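Local coordinates for periplasmic binding protein (Sulfurospirillum deleyianum, PDB 4PAG) that probably serves as the periplasmic solute-binding component of an ABC transporter, capturing its ligand and presenting it for import into the cell, at residues R188-S192 against S210-L214. Coordinates in Å, arbitrary orientation, origin at the centre of the assembly. Residue numbers count along the deposited sequence, not the author numbering.
Sequences RSFHS and SVVGL
A histidine side chain can tie two irregular loops together by donating to a backbone carbonyl, and the packing of 188-192 on 210-214 is a compact example. The two segments belong to loops of the periplasmic binding protein fold, one leading into helix 193-197, the other running from strand 201-202 to strand 215-216. Their backbones stay apart, the closest CA atoms being those of His-191 and Gly-213 at 7.2 Å, so side chains of 188-192 bridge the gap. An ST turn shapes the first loop: Ser-189 OG accepts from His-191 N at 3.0 Å, while Phe-190 and His-191 are the central residues of a type I turn, closed by Ser-192 N to Ser-189 O at 3.2 Å. From this turn His-191, CB directed toward 210-214 and chi1 in the m well, extends its ring so that NE2 donates to Val-211 O at 2.8 Å, nearly in the ring plane. Phe-190, rotamer p, brings CZ to 3.6 Å from the same Val-211 O, and a marginal apolar contact joins CZ to Val-211 CG1 at 4.5 Å; its ring also meets Trp-96. Val-211 and Val-212 have helical angles, then Gly-213 turns to phi 70°, psi -120°. A CB on Gly-213 would sit only 3.2 Å from His-191 CD2, so the bare glycine suits this close approach. Val-211 also packs on Leu-100 and Leu-101 of helix 99-112. His-191 NE2 must carry a hydrogen to donate to Val-211 O; ND1 is hydrogen-bonded to Asp-270 OD1, and a carboxylate there is consistent with a second ring hydrogen and so with a charged imidazolium.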
ATOM      1  N   ARG A 188      14.748   5.692  -1.852  1.00 16.71           N
ATOM      2  CA  ARG A 188      13.706   6.698  -2.075  1.00 17.90           C
ATOM      3  C   ARG A 188      12.816   6.250  -3.229  1.00 18.04           C
ATOM      4  O   ARG A 188      13.165   6.409  -4.402  1.00 18.32           O
ATOM      5  CB  ARG A 188      14.337   8.066  -2.343  1.00 21.38           C
ATOM      6  CG  ARG A 188      14.810   8.770  -1.069  1.00 23.99           C
ATOM      7  CD  ARG A 188      16.064   9.602  -1.316  1.00 26.41           C
ATOM      8  NE  ARG A 188      17.201   8.732  -1.613  1.00 32.32           N
ATOM      9  CZ  ARG A 188      18.322   9.098  -2.233  1.00 31.15           C
ATOM     10  NH1 ARG A 188      18.509  10.357  -2.643  1.00 31.59           N
ATOM     11  NH2 ARG A 188      19.271   8.184  -2.444  1.00 29.63           N
ATOM     12  N   SER A 189      11.669   5.673  -2.882  1.00 16.81           N
ATOM     13  CA  SER A 189      10.753   5.079  -3.861  1.00 15.83           C
ATOM     14  C   SER A 189       9.397   4.925  -3.219  1.00 16.39           C
ATOM     15  O   SER A 189       9.324   4.589  -2.037  1.00 16.25           O
ATOM     16  CB  SER A 189      11.256   3.697  -4.283  1.00 15.54           C
ATOM     17  OG  SER A 189      10.251   2.946  -4.964  1.00 15.33           O
ATOM     18  N   PHE A 190       8.314   5.133  -3.971  1.00 16.67           N
ATOM     19  CA  PHE A 190       7.005   4.906  -3.371  1.00 15.84           C
ATOM     20  C   PHE A 190       6.727   3.419  -3.092  1.00 15.45           C
ATOM     21  O   PHE A 190       5.810   3.086  -2.333  1.00 17.35           O
ATOM     22  CB  PHE A 190       5.844   5.638  -4.076  1.00 16.81           C
ATOM     23  CG  PHE A 190       5.581   5.246  -5.509  1.00 18.06           C
ATOM     24  CD1 PHE A 190       5.136   3.974  -5.850  1.00 18.47           C
ATOM     25  CD2 PHE A 190       5.650   6.212  -6.513  1.00 20.36           C
ATOM     26  CE1 PHE A 190       4.842   3.649  -7.169  1.00 19.00           C
ATOM     27  CE2 PHE A 190       5.354   5.893  -7.831  1.00 20.43           C
ATOM     28  CZ  PHE A 190       4.949   4.604  -8.160  1.00 18.65           C
ATOM     29  N   HIS A 191       7.542   2.539  -3.658  1.00 13.79           N
ATOM     30  CA  HIS A 191       7.445   1.105  -3.374  1.00 13.73           C
ATOM     31  C   HIS A 191       8.099   0.664  -2.060  1.00 15.29           C
ATOM     32  O   HIS A 191       7.730  -0.382  -1.523  1.00 16.18           O
ATOM     33  CB  HIS A 191       8.041   0.312  -4.531  1.00 14.01           C
ATOM     34  CG  HIS A 191       7.243   0.412  -5.793  1.00 15.26           C
ATOM     35  ND1 HIS A 191       5.963  -0.086  -5.900  1.00 16.06           N
ATOM     36  CD2 HIS A 191       7.534   0.964  -6.993  1.00 15.75           C
ATOM     37  CE1 HIS A 191       5.505   0.141  -7.121  1.00 16.17           C
ATOM     38  NE2 HIS A 191       6.441   0.777  -7.802  1.00 15.93           N
ATOM     39  N   SER A 192       9.052   1.447  -1.550  1.00 16.55           N
ATOM     40  CA  SER A 192       9.780   1.111  -0.313  1.00 16.41           C
ATOM     41  C   SER A 192       9.530   2.061   0.868  1.00 15.58           C
ATOM     42  O   SER A 192      10.062   1.845   1.956  1.00 15.89           O
ATOM     43  CB  SER A 192      11.284   1.064  -0.590  1.00 18.37           C
ATOM     44  OG  SER A 192      11.767   2.336  -0.971  1.00 19.03           O
ATOM     45  N   SER A 210      11.309   4.990 -12.433  1.00 19.67           N
ATOM     46  CA  SER A 210      10.327   4.286 -13.256  1.00 20.17           C
ATOM     47  C   SER A 210       9.138   3.978 -12.369  1.00 18.02           C
ATOM     48  O   SER A 210       9.291   3.854 -11.160  1.00 17.75           O
ATOM     49  CB  SER A 210      10.909   2.990 -13.818  1.00 21.94           C
ATOM     50  OG  SER A 210      11.120   2.030 -12.787  1.00 24.13           O
ATOM     51  N   VAL A 211       7.957   3.850 -12.956  1.00 16.13           N
ATOM     52  CA  VAL A 211       6.767   3.546 -12.173  1.00 16.53           C
ATOM     53  C   VAL A 211       6.896   2.207 -11.430  1.00 16.83           C
ATOM     54  O   VAL A 211       6.560   2.115 -10.248  1.00 16.51           O
ATOM     55  CB  VAL A 211       5.509   3.524 -13.066  1.00 17.70           C
ATOM     56  CG1 VAL A 211       4.297   3.034 -12.282  1.00 18.84           C
ATOM     57  CG2 VAL A 211       5.250   4.912 -13.628  1.00 17.41           C
ATOM     58  N   VAL A 212       7.372   1.168 -12.111  1.00 17.53           N
ATOM     59  CA  VAL A 212       7.400  -0.166 -11.488  1.00 17.78           C
ATOM     60  C   VAL A 212       8.537  -0.376 -10.491  1.00 17.03           C
ATOM     61  O   VAL A 212       8.438  -1.250  -9.655  1.00 18.55           O
ATOM     62  CB  VAL A 212       7.409  -1.319 -12.515  1.00 20.94           C
ATOM     63  CG1 VAL A 212       6.203  -1.211 -13.437  1.00 23.16           C
ATOM     64  CG2 VAL A 212       8.704  -1.360 -13.308  1.00 22.77           C
ATOM     65  N   GLY A 213       9.601   0.423 -10.572  1.00 17.85           N
ATOM     66  CA  GLY A 213      10.780   0.219  -9.728  1.00 17.85           C
ATOM     67  C   GLY A 213      11.528  -1.034 -10.152  1.00 18.00           C
ATOM     68  O   GLY A 213      11.958  -1.137 -11.289  1.00 21.63           O
ATOM     69  N   LEU A 214      11.665  -1.997  -9.244  1.00 19.56           N
ATOM     70  CA  LEU A 214      12.347  -3.266  -9.531  1.00 18.69           C
ATOM     71  C   LEU A 214      13.777  -3.070 -10.072  1.00 19.21           C
ATOM     72  O   LEU A 214      14.118  -3.506 -11.163  1.00 20.66           O
ATOM     73  CB  LEU A 214      11.490  -4.139 -10.462  1.00 18.76           C
ATOM     74  CG  LEU A 214      10.093  -4.488  -9.924  1.00 21.06           C
ATOM     75  CD1 LEU A 214       9.248  -5.175 -10.995  1.00 23.65           C
ATOM     76  CD2 LEU A 214      10.152  -5.340  -8.653  1.00 20.16           C
TER